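Local coordinates for mitotic checkpoint control protein kinase BUB1 (Drosophila melanogaster, PDB 6JKK), which probably acts as an ATP-binding protein kinase of the mitotic checkpoint, working at the kinetochore, this chain being its kinase domain, at residues A[286-298]-A[310-324]. Sequence-based numbering, arbitrary orientation.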
loop_
_atom_site.group_PDB
_atom_site.type_symbol
_atom_site.label_atom_id
_atom_site.label_comp_id
_atom_site.label_asym_id
_atom_site.label_seq_id
_atom_site.Cartn_x
_atom_site.Cartn_y
_atom_site.Cartn_z
ATOM N N PHE A 286 5.199 -26.502 -3.186
ATOM C CA PHE A 286 4.412 -25.435 -2.578
ATOM C C PHE A 286 2.959 -25.867 -2.590
ATOM O O PHE A 286 2.617 -26.909 -3.150
ATOM C CB PHE A 286 4.523 -24.120 -3.362
ATOM C CG PHE A 286 5.698 -23.267 -2.976
ATOM C CD1 PHE A 286 5.677 -21.895 -3.210
ATOM C CD2 PHE A 286 6.833 -23.836 -2.413
ATOM C CE1 PHE A 286 6.769 -21.098 -2.872
ATOM C CE2 PHE A 286 7.926 -23.054 -2.071
ATOM C CZ PHE A 286 7.897 -21.683 -2.302
ATOM N N GLN A 287 2.095 -25.064 -1.984
ATOM C CA GLN A 287 0.670 -25.305 -2.114
ATOM C C GLN A 287 0.262 -24.776 -3.487
ATOM O O GLN A 287 -0.407 -23.750 -3.612
ATOM C CB GLN A 287 -0.097 -24.661 -0.958
ATOM C CG GLN A 287 0.302 -25.250 0.404
ATOM C CD GLN A 287 0.085 -26.755 0.468
ATOM O OE1 GLN A 287 -1.015 -27.234 0.210
ATOM N NE2 GLN A 287 1.138 -27.507 0.795
ATOM N N ARG A 288 0.692 -25.516 -4.509
ATOM C CA ARG A 288 0.653 -25.099 -5.912
ATOM C C ARG A 288 -0.737 -24.714 -6.388
ATOM O O ARG A 288 -0.942 -23.615 -6.904
ATOM C CB ARG A 288 1.188 -26.232 -6.793
ATOM C CG ARG A 288 2.342 -25.841 -7.682
ATOM C CD ARG A 288 2.002 -26.044 -9.151
ATOM N NE ARG A 288 1.446 -27.368 -9.420
ATOM C CZ ARG A 288 2.140 -28.389 -9.914
ATOM N NH1 ARG A 288 3.428 -28.245 -10.201
ATOM N NH2 ARG A 288 1.547 -29.555 -10.129
ATOM N N THR A 289 -1.681 -25.635 -6.225
ATOM C CA THR A 289 -3.067 -25.405 -6.621
ATOM C C THR A 289 -3.623 -24.146 -5.958
ATOM O O THR A 289 -4.317 -23.353 -6.598
ATOM C CB THR A 289 -3.952 -26.629 -6.292
ATOM O OG1 THR A 289 -3.429 -27.783 -6.961
ATOM C CG2 THR A 289 -5.383 -26.399 -6.751
ATOM N N MET A 290 -3.300 -23.947 -4.683
ATOM C CA MET A 290 -3.789 -22.778 -3.962
ATOM C C MET A 290 -3.221 -21.481 -4.528
ATOM O O MET A 290 -3.973 -20.543 -4.826
ATOM C CB MET A 290 -3.465 -22.872 -2.471
ATOM C CG MET A 290 -3.881 -21.628 -1.699
ATOM S SD MET A 290 -3.111 -21.523 -0.074
ATOM C CE MET A 290 -1.443 -21.047 -0.534
ATOM N N TRP A 291 -1.897 -21.418 -4.662
ATOM C CA TRP A 291 -1.252 -20.216 -5.182
ATOM C C TRP A 291 -1.704 -19.939 -6.610
ATOM O O TRP A 291 -1.958 -18.788 -6.974
ATOM C CB TRP A 291 0.276 -20.331 -5.131
ATOM C CG TRP A 291 0.846 -20.177 -3.748
ATOM C CD1 TRP A 291 1.518 -21.125 -3.026
ATOM C CD2 TRP A 291 0.778 -19.012 -2.916
ATOM N NE1 TRP A 291 1.872 -20.618 -1.795
ATOM C CE2 TRP A 291 1.432 -19.321 -1.705
ATOM C CE3 TRP A 291 0.229 -17.736 -3.075
ATOM C CZ2 TRP A 291 1.552 -18.400 -0.663
ATOM C CZ3 TRP A 291 0.351 -16.820 -2.040
ATOM C CH2 TRP A 291 1.006 -17.158 -0.850
ATOM N N GLU A 292 -1.808 -20.992 -7.416
ATOM C CA GLU A 292 -2.281 -20.824 -8.788
ATOM C C GLU A 292 -3.723 -20.296 -8.826
ATOM O O GLU A 292 -4.040 -19.432 -9.648
ATOM C CB GLU A 292 -2.103 -22.111 -9.601
ATOM C CG GLU A 292 -0.631 -22.418 -9.906
ATOM C CD GLU A 292 -0.430 -23.659 -10.756
ATOM O OE1 GLU A 292 -1.383 -24.456 -10.888
ATOM O OE2 GLU A 292 0.689 -23.839 -11.283
ATOM N N ASN A 293 -4.577 -20.790 -7.927
ATOM C CA ASN A 293 -5.925 -20.240 -7.759
ATOM C C ASN A 293 -5.885 -18.745 -7.460
ATOM O O ASN A 293 -6.559 -17.946 -8.112
ATOM C CB ASN A 293 -6.678 -20.950 -6.620
ATOM C CG ASN A 293 -7.324 -22.262 -7.051
ATOM O OD1 ASN A 293 -7.369 -22.598 -8.236
ATOM N ND2 ASN A 293 -7.848 -23.003 -6.077
ATOM N N ILE A 294 -5.105 -18.377 -6.447
ATOM C CA ILE A 294 -4.999 -16.990 -6.018
ATOM C C ILE A 294 -4.503 -16.076 -7.141
ATOM O O ILE A 294 -5.115 -15.044 -7.419
ATOM C CB ILE A 294 -4.081 -16.856 -4.782
ATOM C CG1 ILE A 294 -4.676 -17.616 -3.593
ATOM C CG2 ILE A 294 -3.872 -15.381 -4.423
ATOM C CD1 ILE A 294 -3.694 -17.818 -2.444
ATOM N N PHE A 295 -3.410 -16.465 -7.789
ATOM C CA PHE A 295 -2.833 -15.661 -8.863
ATOM C C PHE A 295 -3.806 -15.541 -10.039
ATOM O O PHE A 295 -4.020 -14.446 -10.567
ATOM C CB PHE A 295 -1.503 -16.259 -9.339
ATOM C CG PHE A 295 -0.410 -16.249 -8.295
ATOM C CD1 PHE A 295 -0.563 -15.557 -7.099
ATOM C CD2 PHE A 295 0.779 -16.939 -8.524
ATOM C CE1 PHE A 295 0.447 -15.551 -6.145
ATOM C CE2 PHE A 295 1.792 -16.942 -7.579
ATOM C CZ PHE A 295 1.626 -16.246 -6.388
ATOM N N ARG A 296 -4.404 -16.661 -10.436
ATOM C CA ARG A 296 -5.311 -16.669 -11.582
ATOM C C ARG A 296 -6.555 -15.823 -11.328
ATOM O O ARG A 296 -7.009 -15.085 -12.207
ATOM C CB ARG A 296 -5.714 -18.098 -11.953
ATOM C CG ARG A 296 -6.478 -18.194 -13.266
ATOM C CD ARG A 296 -6.877 -19.628 -13.607
ATOM N NE ARG A 296 -6.165 -20.629 -12.817
ATOM C CZ ARG A 296 -6.676 -21.240 -11.750
ATOM N NH1 ARG A 296 -7.903 -20.950 -11.336
ATOM N NH2 ARG A 296 -5.960 -22.138 -11.091
ATOM N N THR A 297 -7.093 -15.929 -10.118
ATOM C CA THR A 297 -8.312 -15.220 -9.749
ATOM C C THR A 297 -8.083 -13.713 -9.700
ATOM O O THR A 297 -8.933 -12.923 -10.128
ATOM C CB THR A 297 -8.822 -15.704 -8.388
ATOM O OG1 THR A 297 -9.116 -17.103 -8.466
ATOM C CG2 THR A 297 -10.073 -14.957 -7.976
ATOM N N LEU A 298 -6.931 -13.314 -9.172
ATOM C CA LEU A 298 -6.644 -11.894 -9.004
ATOM C C LEU A 298 -6.161 -11.236 -10.297
ATOM O O LEU A 298 -6.310 -10.026 -10.467
ATOM C CB LEU A 298 -5.627 -11.679 -7.881
ATOM C CG LEU A 298 -6.075 -11.945 -6.441
ATOM C CD1 LEU A 298 -4.884 -11.954 -5.487
ATOM C CD2 LEU A 298 -7.087 -10.907 -5.999
ATOM N N LEU A 310 -12.425 -11.513 -2.372
ATOM C CA LEU A 310 -11.132 -11.544 -1.692
ATOM C C LEU A 310 -11.180 -12.356 -0.389
ATOM O O LEU A 310 -10.169 -12.922 0.036
ATOM C CB LEU A 310 -10.629 -10.120 -1.414
ATOM C CG LEU A 310 -10.469 -9.180 -2.612
ATOM C CD1 LEU A 310 -9.741 -7.897 -2.223
ATOM C CD2 LEU A 310 -9.730 -9.873 -3.747
ATOM N N GLN A 311 -12.350 -12.411 0.244
ATOM C CA GLN A 311 -12.499 -13.185 1.472
ATOM C C GLN A 311 -12.398 -14.684 1.215
ATOM O O GLN A 311 -11.859 -15.414 2.045
ATOM C CB GLN A 311 -13.812 -12.846 2.191
ATOM C CG GLN A 311 -13.809 -11.442 2.812
ATOM C CD GLN A 311 -12.616 -11.191 3.735
ATOM O OE1 GLN A 311 -12.229 -12.057 4.523
ATOM N NE2 GLN A 311 -12.035 -9.993 3.645
ATOM N N GLN A 312 -12.908 -15.138 0.072
ATOM C CA GLN A 312 -12.777 -16.554 -0.307
ATOM C C GLN A 312 -11.300 -16.918 -0.477
ATOM O O GLN A 312 -10.871 -18.028 -0.145
ATOM C CB GLN A 312 -13.541 -16.841 -1.602
ATOM C CG GLN A 312 -13.169 -18.164 -2.283
ATOM C CD GLN A 312 -13.509 -19.383 -1.444
ATOM O OE1 GLN A 312 -14.443 -19.358 -0.642
ATOM N NE2 GLN A 312 -12.750 -20.460 -1.625
ATOM N N LEU A 313 -10.517 -15.976 -0.984
ATOM C CA LEU A 313 -9.082 -16.200 -1.119
ATOM C C LEU A 313 -8.423 -16.284 0.257
ATOM O O LEU A 313 -7.529 -17.110 0.478
ATOM C CB LEU A 313 -8.434 -15.107 -1.970
ATOM C CG LEU A 313 -8.872 -15.080 -3.433
ATOM C CD1 LEU A 313 -8.133 -13.993 -4.202
ATOM C CD2 LEU A 313 -8.658 -16.437 -4.082
ATOM N N ARG A 314 -8.874 -15.442 1.186
ATOM C CA ARG A 314 -8.356 -15.487 2.550
ATOM C C ARG A 314 -8.699 -16.839 3.170
ATOM O O ARG A 314 -7.869 -17.437 3.847
ATOM C CB ARG A 314 -8.916 -14.341 3.401
ATOM C CG ARG A 314 -8.387 -12.964 3.034
ATOM C CD ARG A 314 -8.825 -11.900 4.046
ATOM N NE ARG A 314 -8.163 -12.061 5.343
ATOM C CZ ARG A 314 -8.776 -12.408 6.472
ATOM N NH1 ARG A 314 -10.088 -12.609 6.495
ATOM N NH2 ARG A 314 -8.077 -12.528 7.598
ATOM N N THR A 315 -9.903 -17.331 2.904
ATOM C CA THR A 315 -10.312 -18.652 3.391
ATOM C C THR A 315 -9.379 -19.748 2.880
ATOM O O THR A 315 -9.002 -20.657 3.630
ATOM C CB THR A 315 -11.767 -18.957 3.015
ATOM O OG1 THR A 315 -12.626 -18.026 3.690
ATOM C CG2 THR A 315 -12.156 -20.387 3.425
ATOM N N GLN A 316 -8.992 -19.656 1.610
ATOM C CA GLN A 316 -8.101 -20.656 1.035
ATOM C C GLN A 316 -6.766 -20.674 1.769
ATOM O O GLN A 316 -6.242 -21.747 2.091
ATOM C CB GLN A 316 -7.901 -20.414 -0.465
ATOM C CG GLN A 316 -9.163 -20.647 -1.305
ATOM C CD GLN A 316 -8.855 -20.757 -2.785
ATOM O OE1 GLN A 316 -7.970 -21.516 -3.191
ATOM N NE2 GLN A 316 -9.581 -19.999 -3.601
ATOM N N LEU A 317 -6.230 -19.486 2.036
ATOM C CA LEU A 317 -4.970 -19.350 2.756
ATOM C C LEU A 317 -5.064 -19.858 4.196
ATOM O O LEU A 317 -4.153 -20.535 4.676
ATOM C CB LEU A 317 -4.501 -17.894 2.727
ATOM C CG LEU A 317 -4.056 -17.376 1.361
ATOM C CD1 LEU A 317 -4.077 -15.845 1.330
ATOM C CD2 LEU A 317 -2.663 -17.899 1.022
ATOM N N LYS A 318 -6.155 -19.530 4.881
ATOM C CA LYS A 318 -6.351 -19.980 6.257
ATOM C C LYS A 318 -6.420 -21.501 6.337
ATOM O O LYS A 318 -5.945 -22.104 7.305
ATOM C CB LYS A 318 -7.642 -19.403 6.820
ATOM C CG LYS A 318 -7.742 -17.904 6.710
ATOM C CD LYS A 318 -7.273 -17.207 7.947
ATOM C CE LYS A 318 -8.284 -16.152 8.345
ATOM N NZ LYS A 318 -9.640 -16.731 8.173
ATOM N N CYS A 319 -7.030 -22.118 5.329
ATOM C CA CYS A 319 -7.156 -23.575 5.296
ATOM C C CYS A 319 -5.785 -24.227 5.166
ATOM O O CYS A 319 -5.506 -25.242 5.796
ATOM C CB CYS A 319 -8.041 -24.017 4.132
ATOM S SG CYS A 319 -9.803 -23.730 4.381
ATOM N N ALA A 320 -4.930 -23.633 4.345
ATOM C CA ALA A 320 -3.588 -24.155 4.161
ATOM C C ALA A 320 -2.772 -23.957 5.434
ATOM O O ALA A 320 -2.021 -24.846 5.844
ATOM C CB ALA A 320 -2.912 -23.482 2.969
ATOM N N LEU A 321 -2.903 -22.779 6.037
ATOM C CA LEU A 321 -2.233 -22.479 7.300
ATOM C C LEU A 321 -2.669 -23.460 8.389
ATOM O O LEU A 321 -1.863 -23.887 9.221
ATOM C CB LEU A 321 -2.510 -21.031 7.723
ATOM C CG LEU A 321 -1.763 -19.957 6.923
ATOM C CD1 LEU A 321 -2.432 -18.599 7.064
ATOM C CD2 LEU A 321 -0.309 -19.870 7.361
ATOM N N ALA A 322 -3.945 -23.833 8.364
ATOM C CA ALA A 322 -4.498 -24.750 9.356
ATOM C C ALA A 322 -3.967 -26.183 9.258
ATOM O O ALA A 322 -4.012 -26.925 10.243
ATOM C CB ALA A 322 -6.018 -24.736 9.291
ATOM N N GLU A 323 -3.485 -26.581 8.079
ATOM C CA GLU A 323 -2.977 -27.944 7.890
ATOM C C GLU A 323 -1.661 -28.170 8.632
ATOM O O GLU A 323 -1.271 -29.310 8.894
ATOM C CB GLU A 323 -2.774 -28.265 6.403
ATOM C CG GLU A 323 -4.041 -28.264 5.553
ATOM C CD GLU A 323 -4.932 -29.468 5.790
ATOM O OE1 GLU A 323 -4.517 -30.408 6.506
ATOM O OE2 GLU A 323 -6.057 -29.475 5.246
ATOM N N LYS A 324 -0.968 -27.085 8.960
ATOM C CA LYS A 324 0.351 -27.198 9.567
ATOM C C LYS A 324 0.551 -26.205 10.702
ATOM O O LYS A 324 1.515 -25.447 10.696
ATOM C CB LYS A 324 1.433 -26.989 8.506
ATOM C CG LYS A 324 1.525 -28.115 7.495
ATOM C CD LYS A 324 2.680 -27.887 6.540
ATOM C CE LYS A 324 2.771 -29.013 5.525
ATOM N NZ LYS A 324 3.385 -28.546 4.250
HETATM O O HOH W 1 -9.569 -19.449 -6.700
#
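The antiparallel helix pair near the end of the C-terminal lobe of this protein kinase domain is joined by Met290, Ile294 and Leu298 on helix 288-298 meeting Leu310, Leu313, Leu317 and Ala320 on helix 310-322. The two axes run at 165° and approach to 10.5 Å, so side chains one turn apart meet in sequence. The inner seam is apolar. Leu298 is shared: its CG lies 3.7 Å from Leu313 CD1, while its CD2 reaches Leu310 CD2 at 3.6 Å. Further along, Ile294 CD1 comes to 3.6 Å from Leu317 CD2, the two side chains crossing nearly at right angles. With chi1 at 176°, Met290 sends CG away from its own N, and SD comes to within 3.6 Å of Ala320 CB; the bend at its last torsion then lays CE over the rim of one face of the Trp291 ring and against Leu317 CD2.

A polar strip flanks this seam. Asn293 ND2 gives a nearly straight hydrogen bond to Gln316 OE1 at 3.2 Å; the donor is tilted from the acceptor's carbonyl plane, and the two amide planes stand 75° apart. Arg296 NH2 meets Asn293 OD1 in plane, on a lone pair, so both ends of the asparagine amide are gripped and its rotation is fixed. Gln316 NE2 in turn donates to a water that donates to Thr297 OG1, whose own proton goes to Asn293 O at 2.7 Å. Putting an alanine at Asn293 would probably leave Gln316 OE1 and Arg296 NH2 without these mates and the glutamine amide freer to turn.

Behind the pair, Trp291 NE1 hydrogen-bonds Glu156 OE2 and its side chain packs on Met160 of helix 156-175, which Arg314 also touches from the second helix. Helix 246-261 receives Trp291, Phe295 and Leu298, and strand 276-278 borders Phe295 and Arg296.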